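Local coordinates for protein probable hydrogenase maturation factor HypB (Methanocaldococcus jannaschii, PDB 2HF9) that binds GTP and metal ions and is probably a weak GTPase required for inserting nickel into [NiFe] hydrogenases during their maturation, at residues L53-L58 with F123-G128; K23-K28 with D103-G108; E151-I156 with V180-K185. All coordinates share one frame; numbering follows the deposited sequence.

Interaction 1: L53-L58 with F123-G128; sequences LLIEKL and FIENVG. With MG (magnesium ion), chain C; GSP (5'-guanosine-diphosphate-monothiophosphate), chain E.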
loop_
_atom_site.group_PDB
_atom_site.type_symbol
_atom_site.label_atom_id
_atom_site.label_comp_id
_atom_site.label_asym_id
_atom_site.label_seq_id
_atom_site.Cartn_x
_atom_site.Cartn_y
_atom_site.Cartn_z
ATOM N N LEU A 53 -3.208 -6.406 -13.596
ATOM C CA LEU A 53 -3.862 -7.610 -14.101
ATOM C C LEU A 53 -5.306 -7.333 -14.533
ATOM O O LEU A 53 -5.755 -7.846 -15.556
ATOM C CB LEU A 53 -3.800 -8.747 -13.081
ATOM C CG LEU A 53 -4.175 -10.153 -13.579
ATOM C CD1 LEU A 53 -3.422 -10.550 -14.853
ATOM C CD2 LEU A 53 -3.939 -11.177 -12.476
ATOM N N LEU A 54 -6.019 -6.513 -13.763
ATOM C CA LEU A 54 -7.375 -6.096 -14.123
ATOM C C LEU A 54 -7.384 -5.307 -15.430
ATOM O O LEU A 54 -8.201 -5.573 -16.317
ATOM C CB LEU A 54 -8.017 -5.272 -12.999
ATOM C CG LEU A 54 -9.432 -4.725 -13.250
ATOM C CD1 LEU A 54 -10.434 -5.847 -13.556
ATOM C CD2 LEU A 54 -9.908 -3.880 -12.073
ATOM N N ILE A 55 -6.473 -4.342 -15.541
ATOM C CA ILE A 55 -6.362 -3.515 -16.745
ATOM C C ILE A 55 -6.030 -4.386 -17.966
ATOM O O ILE A 55 -6.639 -4.230 -19.035
ATOM C CB ILE A 55 -5.343 -2.354 -16.545
ATOM C CG1 ILE A 55 -5.972 -1.244 -15.694
ATOM C CG2 ILE A 55 -4.867 -1.788 -17.891
ATOM C CD1 ILE A 55 -4.984 -0.220 -15.161
ATOM N N GLU A 56 -5.095 -5.317 -17.784
ATOM C CA GLU A 56 -4.719 -6.279 -18.828
ATOM C C GLU A 56 -5.927 -7.067 -19.321
ATOM O O GLU A 56 -6.161 -7.157 -20.526
ATOM C CB GLU A 56 -3.648 -7.250 -18.321
ATOM C CG GLU A 56 -2.266 -6.642 -18.168
ATOM C CD GLU A 56 -1.235 -7.659 -17.724
ATOM O OE1 GLU A 56 -0.314 -7.944 -18.508
ATOM O OE2 GLU A 56 -1.352 -8.190 -16.605
ATOM N N LYS A 57 -6.693 -7.621 -18.383
ATOM C CA LYS A 57 -7.901 -8.376 -18.715
ATOM C C LYS A 57 -8.948 -7.506 -19.406
ATOM O O LYS A 57 -9.593 -7.949 -20.358
ATOM C CB LYS A 57 -8.496 -9.051 -17.467
ATOM C CG LYS A 57 -7.632 -10.160 -16.864
ATOM C CD LYS A 57 -7.504 -11.352 -17.794
ATOM C CE LYS A 57 -6.761 -12.502 -17.135
ATOM N NZ LYS A 57 -6.643 -13.648 -18.086
ATOM N N LEU A 58 -9.114 -6.272 -18.927
ATOM C CA LEU A 58 -10.038 -5.327 -19.557
ATOM C C LEU A 58 -9.648 -4.978 -20.994
ATOM O O LEU A 58 -10.509 -4.957 -21.882
ATOM C CB LEU A 58 -10.198 -4.060 -18.714
ATOM C CG LEU A 58 -10.982 -4.203 -17.402
ATOM C CD1 LEU A 58 -10.886 -2.915 -16.599
ATOM C CD2 LEU A 58 -12.440 -4.572 -17.647
ATOM N N PHE A 123 -7.465 4.041 -19.504
ATOM C CA PHE A 123 -7.260 3.419 -18.198
ATOM C C PHE A 123 -6.005 4.006 -17.570
ATOM O O PHE A 123 -4.909 3.884 -18.123
ATOM C CB PHE A 123 -7.112 1.893 -18.308
ATOM C CG PHE A 123 -8.309 1.183 -18.903
ATOM C CD1 PHE A 123 -8.122 0.026 -19.666
ATOM C CD2 PHE A 123 -9.607 1.649 -18.698
ATOM C CE1 PHE A 123 -9.207 -0.655 -20.221
ATOM C CE2 PHE A 123 -10.704 0.979 -19.253
ATOM C CZ PHE A 123 -10.501 -0.178 -20.019
ATOM N N ILE A 124 -6.167 4.649 -16.420
ATOM C CA ILE A 124 -5.033 5.208 -15.695
ATOM C C ILE A 124 -4.744 4.376 -14.452
ATOM O O ILE A 124 -5.599 4.267 -13.568
ATOM C CB ILE A 124 -5.286 6.676 -15.268
ATOM C CG1 ILE A 124 -5.752 7.526 -16.456
ATOM C CG2 ILE A 124 -4.034 7.265 -14.607
ATOM C CD1 ILE A 124 -6.031 8.983 -16.096
ATOM N N GLU A 125 -3.553 3.786 -14.385
ATOM C CA GLU A 125 -3.149 3.105 -13.161
ATOM C C GLU A 125 -2.422 4.072 -12.243
ATOM O O GLU A 125 -1.293 4.483 -12.517
ATOM C CB GLU A 125 -2.293 1.866 -13.422
ATOM C CG GLU A 125 -1.999 1.097 -12.139
ATOM C CD GLU A 125 -1.399 -0.266 -12.376
ATOM O OE1 GLU A 125 -1.559 -0.807 -13.484
ATOM O OE2 GLU A 125 -0.752 -0.805 -11.453
ATOM N N ASN A 126 -3.097 4.432 -11.158
ATOM C CA ASN A 126 -2.551 5.325 -10.155
ATOM C C ASN A 126 -1.467 4.611 -9.354
ATOM O O ASN A 126 -1.287 3.396 -9.483
ATOM C CB ASN A 126 -3.676 5.785 -9.224
ATOM C CG ASN A 126 -3.514 7.217 -8.768
ATOM O OD1 ASN A 126 -2.419 7.655 -8.400
ATOM N ND2 ASN A 126 -4.613 7.955 -8.774
ATOM N N VAL A 127 -0.745 5.351 -8.523
ATOM C CA VAL A 127 0.262 4.721 -7.669
ATOM C C VAL A 127 -0.443 3.902 -6.574
ATOM O O VAL A 127 -1.546 4.252 -6.148
ATOM C CB VAL A 127 1.261 5.746 -7.068
ATOM C CG1 VAL A 127 1.651 6.813 -8.097
ATOM C CG2 VAL A 127 0.687 6.392 -5.845
ATOM N N GLY A 128 0.178 2.800 -6.154
ATOM C CA GLY A 128 -0.393 1.929 -5.120
ATOM C C GLY A 128 -0.307 2.542 -3.736
ATOM O O GLY A 128 0.759 2.554 -3.122
HETATM MG MG MG C . 0.475 -2.557 -11.339
HETATM P PG GSP E . 1.339 -2.579 -8.255
HETATM O O3B GSP E . 0.457 -3.923 -8.176
HETATM S S1G GSP E . 0.937 -1.543 -6.937
HETATM O O2G GSP E . 2.808 -3.030 -8.158
HETATM O O3G GSP E . 1.092 -1.893 -9.609
HETATM P PB GSP E . -0.941 -4.152 -8.949
HETATM O O1B GSP E . -2.040 -3.670 -8.089
HETATM O O2B GSP E . -0.967 -3.567 -10.302
HETATM P PA GSP E . -0.678 -6.827 -10.068
HETATM O O1A GSP E . -1.623 -6.784 -11.210
HETATM O O2A GSP E . 0.731 -6.670 -10.511
HETATM O O3A GSP E . -1.064 -5.762 -8.924
HETATM O "O5'" GSP E . -0.922 -8.192 -9.267
HETATM C "C5'" GSP E . -0.189 -8.494 -8.096
HETATM C "C4'" GSP E . -0.069 -10.006 -7.936
HETATM O "O4'" GSP E . -1.320 -10.573 -7.588
HETATM C "C3'" GSP E . 0.383 -10.712 -9.204
HETATM O "O3'" GSP E . 1.262 -11.731 -8.787
HETATM C "C2'" GSP E . -0.887 -11.311 -9.769
HETATM O "O2'" GSP E . -0.648 -12.503 -10.469
HETATM C "C1'" GSP E . -1.688 -11.585 -8.512
HETATM N N9 GSP E . -3.153 -11.520 -8.632
HETATM C C8 GSP E . -3.928 -10.470 -9.060
HETATM N N7 GSP E . -5.225 -10.836 -8.949
HETATM C C5 GSP E . -5.286 -12.090 -8.443
HETATM C C6 GSP E . -6.348 -12.935 -8.126
HETATM O O6 GSP E . -7.509 -12.568 -8.301
HETATM N N1 GSP E . -6.084 -14.188 -7.603
HETATM C C2 GSP E . -4.776 -14.601 -7.404
HETATM N N2 GSP E . -4.526 -15.808 -6.908
HETATM N N3 GSP E . -3.725 -13.759 -7.717
HETATM C C4 GSP E . -3.985 -12.524 -8.227
HETATM O O HOH W 1 1.653 -4.225 -11.287
#

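Interaction 2: K23-K28 with D103-G108; sequences KRLADK and DAHLVG. With ZN (zinc ion), chain D.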
loop_
_atom_site.group_PDB
_atom_site.type_symbol
_atom_site.label_atom_id
_atom_site.label_comp_id
_atom_site.label_asym_id
_atom_site.label_seq_id
_atom_site.Cartn_x
_atom_site.Cartn_y
_atom_site.Cartn_z
ATOM N N LYS A 23 -8.223 20.616 -8.999
ATOM C CA LYS A 23 -9.618 20.506 -9.447
ATOM C C LYS A 23 -9.856 21.247 -10.764
ATOM O O LYS A 23 -10.539 20.728 -11.651
ATOM C CB LYS A 23 -10.587 20.981 -8.347
ATOM C CG LYS A 23 -12.080 21.042 -8.736
ATOM C CD LYS A 23 -12.650 19.719 -9.278
ATOM C CE LYS A 23 -12.976 18.709 -8.184
ATOM N NZ LYS A 23 -11.798 17.880 -7.790
ATOM N N ARG A 24 -9.282 22.444 -10.891
ATOM C CA ARG A 24 -9.335 23.209 -12.141
ATOM C C ARG A 24 -8.758 22.402 -13.303
ATOM O O ARG A 24 -9.346 22.351 -14.384
ATOM C CB ARG A 24 -8.573 24.536 -12.017
ATOM C CG ARG A 24 -9.172 25.554 -11.048
ATOM C CD ARG A 24 -8.621 26.966 -11.292
ATOM N NE ARG A 24 -7.160 27.006 -11.403
ATOM C CZ ARG A 24 -6.329 27.344 -10.417
ATOM N NH1 ARG A 24 -6.797 27.680 -9.220
ATOM N NH2 ARG A 24 -5.020 27.347 -10.628
ATOM N N LEU A 25 -7.609 21.771 -13.068
ATOM C CA LEU A 25 -6.929 20.999 -14.102
ATOM C C LEU A 25 -7.672 19.705 -14.420
ATOM O O LEU A 25 -7.700 19.268 -15.569
ATOM C CB LEU A 25 -5.477 20.716 -13.705
ATOM C CG LEU A 25 -4.552 21.933 -13.589
ATOM C CD1 LEU A 25 -3.125 21.490 -13.335
ATOM C CD2 LEU A 25 -4.619 22.816 -14.835
ATOM N N ALA A 26 -8.274 19.107 -13.391
ATOM C CA ALA A 26 -9.103 17.912 -13.548
ATOM C C ALA A 26 -10.315 18.178 -14.437
ATOM O O ALA A 26 -10.640 17.374 -15.312
ATOM C CB ALA A 26 -9.544 17.390 -12.191
ATOM N N ASP A 27 -10.974 19.314 -14.220
ATOM C CA ASP A 27 -12.137 19.696 -15.020
ATOM C C ASP A 27 -11.748 19.955 -16.469
ATOM O O ASP A 27 -12.494 19.609 -17.384
ATOM C CB ASP A 27 -12.844 20.913 -14.418
ATOM C CG ASP A 27 -13.649 20.569 -13.174
ATOM O OD1 ASP A 27 -13.983 19.379 -12.973
ATOM O OD2 ASP A 27 -13.953 21.496 -12.390
ATOM N N LYS A 28 -10.573 20.551 -16.662
ATOM C CA LYS A 28 -10.015 20.786 -17.994
ATOM C C LYS A 28 -9.672 19.477 -18.711
ATOM O O LYS A 28 -9.921 19.340 -19.913
ATOM C CB LYS A 28 -8.793 21.703 -17.905
ATOM C CG LYS A 28 -9.149 23.118 -17.462
ATOM C CD LYS A 28 -7.925 23.983 -17.226
ATOM C CE LYS A 28 -8.341 25.360 -16.710
ATOM N NZ LYS A 28 -9.122 26.140 -17.721
ATOM N N ASP A 103 -1.499 13.287 -10.164
ATOM C CA ASP A 103 -2.370 14.465 -10.108
ATOM C C ASP A 103 -2.861 14.857 -11.507
ATOM O O ASP A 103 -2.377 14.325 -12.503
ATOM C CB ASP A 103 -1.696 15.633 -9.360
ATOM C CG ASP A 103 -0.485 16.211 -10.094
ATOM O OD1 ASP A 103 -0.293 15.932 -11.291
ATOM O OD2 ASP A 103 0.279 16.970 -9.457
ATOM N N ALA A 104 -3.830 15.767 -11.579
ATOM C CA ALA A 104 -4.398 16.188 -12.865
ATOM C C ALA A 104 -3.368 16.847 -13.787
ATOM O O ALA A 104 -3.448 16.715 -15.011
ATOM C CB ALA A 104 -5.578 17.113 -12.645
ATOM N N HIS A 105 -2.405 17.549 -13.192
ATOM C CA HIS A 105 -1.358 18.233 -13.938
ATOM C C HIS A 105 -0.521 17.260 -14.768
ATOM O O HIS A 105 -0.388 17.426 -15.985
ATOM C CB HIS A 105 -0.470 19.048 -12.987
ATOM C CG HIS A 105 0.652 19.761 -13.672
ATOM N ND1 HIS A 105 1.965 19.645 -13.268
ATOM C CD2 HIS A 105 0.659 20.585 -14.745
ATOM C CE1 HIS A 105 2.732 20.376 -14.058
ATOM N NE2 HIS A 105 1.964 20.958 -14.963
ATOM N N LEU A 106 0.029 16.244 -14.107
ATOM C CA LEU A 106 0.844 15.244 -14.784
ATOM C C LEU A 106 0.020 14.447 -15.801
ATOM O O LEU A 106 0.494 14.174 -16.907
ATOM C CB LEU A 106 1.547 14.327 -13.770
ATOM C CG LEU A 106 3.012 14.630 -13.402
ATOM C CD1 LEU A 106 3.248 16.084 -12.990
ATOM C CD2 LEU A 106 3.491 13.689 -12.301
ATOM N N VAL A 107 -1.214 14.104 -15.426
ATOM C CA VAL A 107 -2.148 13.417 -16.322
ATOM C C VAL A 107 -2.482 14.283 -17.548
ATOM O O VAL A 107 -2.518 13.781 -18.669
ATOM C CB VAL A 107 -3.434 12.950 -15.578
ATOM C CG1 VAL A 107 -4.529 12.522 -16.560
ATOM C CG2 VAL A 107 -3.107 11.813 -14.611
ATOM N N GLY A 108 -2.705 15.576 -17.328
ATOM C CA GLY A 108 -2.941 16.523 -18.421
ATOM C C GLY A 108 -1.861 16.477 -19.488
ATOM O O GLY A 108 -2.161 16.418 -20.685
HETATM ZN ZN ZN D . 2.255 21.830 -16.579
#

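Interaction 3: E151-I156 with V180-K185; sequences EGDDTI and VGADIK. With GSP (5'-guanosine-diphosphate-monothiophosphate), chain H.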
loop_
_atom_site.group_PDB
_atom_site.type_symbol
_atom_site.label_atom_id
_atom_site.label_comp_id
_atom_site.label_asym_id
_atom_site.label_seq_id
_atom_site.Cartn_x
_atom_site.Cartn_y
_atom_site.Cartn_z
ATOM N N GLU A 151 -4.782 -8.520 1.803
ATOM C CA GLU A 151 -4.430 -7.373 2.640
ATOM C C GLU A 151 -5.136 -7.450 4.003
ATOM O O GLU A 151 -4.832 -6.683 4.913
ATOM C CB GLU A 151 -4.786 -6.069 1.922
ATOM C CG GLU A 151 -3.967 -5.812 0.649
ATOM C CD GLU A 151 -4.807 -5.307 -0.519
ATOM O OE1 GLU A 151 -5.837 -4.633 -0.288
ATOM O OE2 GLU A 151 -4.426 -5.583 -1.678
ATOM N N GLY A 152 -6.074 -8.385 4.132
ATOM C CA GLY A 152 -6.874 -8.523 5.349
ATOM C C GLY A 152 -8.270 -7.965 5.160
ATOM O O GLY A 152 -8.486 -7.057 4.346
ATOM N N ASP A 153 -9.224 -8.500 5.916
ATOM C CA ASP A 153 -10.623 -8.100 5.759
ATOM C C ASP A 153 -11.031 -6.837 6.536
ATOM O O ASP A 153 -12.212 -6.491 6.571
ATOM C CB ASP A 153 -11.574 -9.276 6.044
ATOM C CG ASP A 153 -11.465 -9.803 7.463
ATOM O OD1 ASP A 153 -10.894 -9.115 8.336
ATOM O OD2 ASP A 153 -11.966 -10.919 7.700
ATOM N N ASP A 154 -10.058 -6.158 7.150
ATOM C CA ASP A 154 -10.303 -4.868 7.803
ATOM C C ASP A 154 -9.903 -3.691 6.916
ATOM O O ASP A 154 -10.125 -2.533 7.274
ATOM C CB ASP A 154 -9.562 -4.777 9.143
ATOM C CG ASP A 154 -10.284 -5.501 10.267
ATOM O OD1 ASP A 154 -11.533 -5.515 10.277
ATOM O OD2 ASP A 154 -9.598 -6.055 11.152
ATOM N N THR A 155 -9.331 -4.005 5.757
ATOM C CA THR A 155 -8.756 -3.020 4.837
ATOM C C THR A 155 -9.737 -1.933 4.380
ATOM O O THR A 155 -9.364 -0.759 4.271
ATOM C CB THR A 155 -8.120 -3.740 3.624
ATOM O OG1 THR A 155 -7.077 -4.602 4.098
ATOM C CG2 THR A 155 -7.528 -2.749 2.632
ATOM N N ILE A 156 -10.986 -2.316 4.130
ATOM C CA ILE A 156 -11.999 -1.341 3.719
ATOM C C ILE A 156 -12.390 -0.411 4.876
ATOM O O ILE A 156 -12.405 0.810 4.710
ATOM C CB ILE A 156 -13.231 -2.016 3.062
ATOM C CG1 ILE A 156 -12.799 -2.738 1.779
ATOM C CG2 ILE A 156 -14.322 -0.985 2.760
ATOM C CD1 ILE A 156 -13.761 -3.789 1.280
ATOM N N VAL A 180 -5.974 -16.630 3.841
ATOM C CA VAL A 180 -5.606 -15.508 4.719
ATOM C C VAL A 180 -6.575 -15.325 5.886
ATOM O O VAL A 180 -6.323 -14.522 6.792
ATOM C CB VAL A 180 -5.506 -14.155 3.947
ATOM C CG1 VAL A 180 -4.262 -14.119 3.088
ATOM C CG2 VAL A 180 -6.756 -13.902 3.109
ATOM N N GLY A 181 -7.683 -16.058 5.855
ATOM C CA GLY A 181 -8.715 -15.949 6.885
ATOM C C GLY A 181 -9.588 -14.717 6.720
ATOM O O GLY A 181 -10.156 -14.221 7.696
ATOM N N ALA A 182 -9.698 -14.227 5.484
ATOM C CA ALA A 182 -10.497 -13.038 5.182
ATOM C C ALA A 182 -11.958 -13.392 4.929
ATOM O O ALA A 182 -12.258 -14.352 4.223
ATOM C CB ALA A 182 -9.916 -12.292 3.987
ATOM N N ASP A 183 -12.857 -12.604 5.515
ATOM C CA ASP A 183 -14.296 -12.793 5.357
ATOM C C ASP A 183 -14.771 -11.864 4.247
ATOM O O ASP A 183 -14.916 -10.663 4.467
ATOM C CB ASP A 183 -15.012 -12.479 6.680
ATOM C CG ASP A 183 -16.513 -12.791 6.647
ATOM O OD1 ASP A 183 -17.111 -12.886 5.554
ATOM O OD2 ASP A 183 -17.104 -12.930 7.741
ATOM N N ILE A 184 -14.995 -12.422 3.056
ATOM C CA ILE A 184 -15.345 -11.609 1.880
ATOM C C ILE A 184 -16.736 -10.978 1.989
ATOM O O ILE A 184 -16.959 -9.878 1.485
ATOM C CB ILE A 184 -15.185 -12.369 0.527
ATOM C CG1 ILE A 184 -16.158 -13.553 0.414
ATOM C CG2 ILE A 184 -13.735 -12.804 0.323
ATOM C CD1 ILE A 184 -16.200 -14.190 -0.970
ATOM N N LYS A 185 -17.654 -11.677 2.658
ATOM C CA LYS A 185 -18.996 -11.159 2.919
ATOM C C LYS A 185 -18.941 -9.929 3.823
ATOM O O LYS A 185 -19.665 -8.962 3.599
ATOM C CB LYS A 185 -19.899 -12.242 3.523
ATOM C CG LYS A 185 -20.195 -13.402 2.578
ATOM C CD LYS A 185 -21.421 -14.189 3.037
ATOM C CE LYS A 185 -21.857 -15.221 2.004
ATOM N NZ LYS A 185 -22.233 -14.609 0.696
HETATM P PG GSP H . -2.140 -2.918 8.004
HETATM O O3B GSP H . -1.847 -4.488 7.802
HETATM S S1G GSP H . -1.265 -1.959 6.870
HETATM O O2G GSP H . -3.662 -2.758 7.817
HETATM O O3G GSP H . -1.756 -2.520 9.435
HETATM P PB GSP H . -0.637 -5.310 8.478
HETATM O O1B GSP H . 0.573 -5.110 7.654
HETATM O O2B GSP H . -0.442 -5.004 9.907
HETATM P PA GSP H . -1.897 -7.799 9.240
HETATM O O1A GSP H . -1.027 -8.273 10.337
HETATM O O2A GSP H . -3.148 -7.179 9.740
HETATM O O3A GSP H . -1.085 -6.841 8.237
HETATM O "O5'" GSP H . -2.205 -9.036 8.259
HETATM C "C5'" GSP H . -3.075 -8.888 7.154
HETATM C "C4'" GSP H . -3.678 -10.249 6.817
HETATM O "O4'" GSP H . -2.668 -11.117 6.327
HETATM C "C3'" GSP H . -4.269 -10.928 8.043
HETATM O "O3'" GSP H . -5.478 -11.530 7.646
HETATM C "C2'" GSP H . -3.255 -11.989 8.423
HETATM O "O2'" GSP H . -3.876 -13.107 9.002
HETATM C "C1'" GSP H . -2.636 -12.320 7.076
HETATM N N9 GSP H . -1.251 -12.819 7.121
HETATM C C8 GSP H . -0.135 -12.204 7.637
HETATM N N7 GSP H . 0.927 -13.018 7.428
HETATM C C5 GSP H . 0.510 -14.128 6.777
HETATM C C6 GSP H . 1.163 -15.271 6.312
HETATM O O6 GSP H . 2.371 -15.416 6.474
HETATM N N1 GSP H . 0.441 -16.253 5.664
HETATM C C2 GSP H . -0.922 -16.109 5.477
HETATM N N2 GSP H . -1.620 -17.051 4.857
HETATM N N3 GSP H . -1.563 -14.976 5.938
HETATM C C4 GSP H . -0.859 -14.005 6.574
#

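Interaction 1: L53-L58 with F123-G128
Ile55 and Leu58 on one side, Phe123 and Glu125 on the other, form a buried helix-on-sheet contact in a P-loop NTPase core: the helix that follows the Walker A loop lies on strand 121-125, an inner strand of the parallel sheet. The two run nearly antiparallel, at 164° with their segment axes 10.0 Å apart, as expected where helices lead back across a parallel sheet. No hydrogen bond joins the segments; the contact rests on apolar side chains. Ile55 CG2 meets Phe123 CD1 at 4.1 Å, and one helical turn on, Leu58 CB meets Phe123 CE1 at 3.9 Å, both reaching the ring obliquely. The ring also meets Phe43 of strand 39-45.

The CG1-CD1 branch of Ile55 touches Glu125 instead, CD1 resting 3.8 Å from Glu125 CB, at the root of an extended chain whose CG lies anti to the backbone N (chi1 -174°). That extension delivers Glu125 OE2 to the magnesium ion at 2.1 Å, beside nucleotide oxygens O3G and O2B, one water, and the ligands Thr52 and Asp80. In the first turn of helix 51-62, Leu53 N donates to the alpha-phosphate oxygen O1A at 2.9 Å. The example illustrates a division of labour: apolar contacts probably fix the spacing of helix and strand, and so are likely to hold the metal-binding carboxylate at a set distance from the phosphates.

Interaction 2: K23-K28 with D103-G108
The carbonyl oxygen of Ala104, the residue packed against Leu25 and Ala26, is gripped twice: Gly108 N donates to it at 2.7 Å within its own helix, and the side-chain ND2 of Asn29 reaches it from the other helix. Asn22 in turn accepts from Ala104 N, so both the N and the O of Ala104 are tied to side chains of helix 18-35. Between the helices Ala104 CB presses to 3.4 Å from Ala26 N, and it also meets Leu25 CB (3.8 Å) and Ala26 CB (4.0 Å). Small residues here are consistent with the close approach of the segment axes, 8.8 Å at 33°.

Leu25 CD1 lies 3.6 Å from His105 CB, the two side chains running alongside each other in the same direction. With CG anti to the backbone N (chi1 179°), the imidazole extends past Leu25 to bind zinc through NE2 at 1.9 Å; His109, one turn later, is the other protein ligand of this ion. Asp103 starts the helix as its N-cap, OD1 accepting from Leu106 N at 2.9 Å in an almost straight bond (176°). The contact thus joins the N-terminal helix 18-35 to helix 104-111, whose Val107 touches Leu138.

Interaction 3: E151-I156 with V180-K185
Asp153, in the type I turn from Gly152 to Thr155, meets Ala182 and Asp183 just beyond a Schellman motif whose C-prime residue is Gly181, with positive phi. Hydrogen bonding comes first: Asp153 OD2 accepts from Asp183 N (2.9 Å, 158°) through its anti lone pair, the one turned away from the other oxygen. Asp153 CG sits between its backbone N and carbonyl carbon (chi1 62°), a torsion that carries the carboxylate across to Asp183. An alanine here would keep the CB but lose the acceptor, and would probably leave Asp183 N without its mate and the two loops freer to drift apart.

The charges are kept apart. Asp153 OD2 and Asp183 OD2 are 5.5 Å from each other, because Asp183 leads away to cap helix 184-194, its OD1 accepting from Lys186 N. Lys186 NZ donates to Asp153 O and forms a salt bridge with Asp154 OD1.

Nucleotide contacts lie at the dimer interface. The ribose O3' donates weakly to Val180 O, while Thr52 and Leu53 of the second subunit bind the same nucleotide. Apolar contact is slight: Ala182 CB stands 4.0 Å from Asp153 CB.

In the fold
Along the chain interactions 1 and 2 interleave, in the order 23-28, 53-58, 103-108, 123-128, and interaction 3 follows once both are closed. The first two have centres 19 Å apart and touch directly, Ile124 CD1 meeting Val107 CG1 at 3.9 Å; helix 104-111 and strand 121-125 also follow each other in the chain, so the zinc-binding helix touches the strand that carries a magnesium ligand. Interaction 3 lies about 22 Å from interaction 1 and 34 Å from interaction 2, centre to centre, across the chain's middle from the latter. One subunit so offers its own P-loop site at interaction 1 and, at interaction 3, touches the nucleotide bound by its dimer partner.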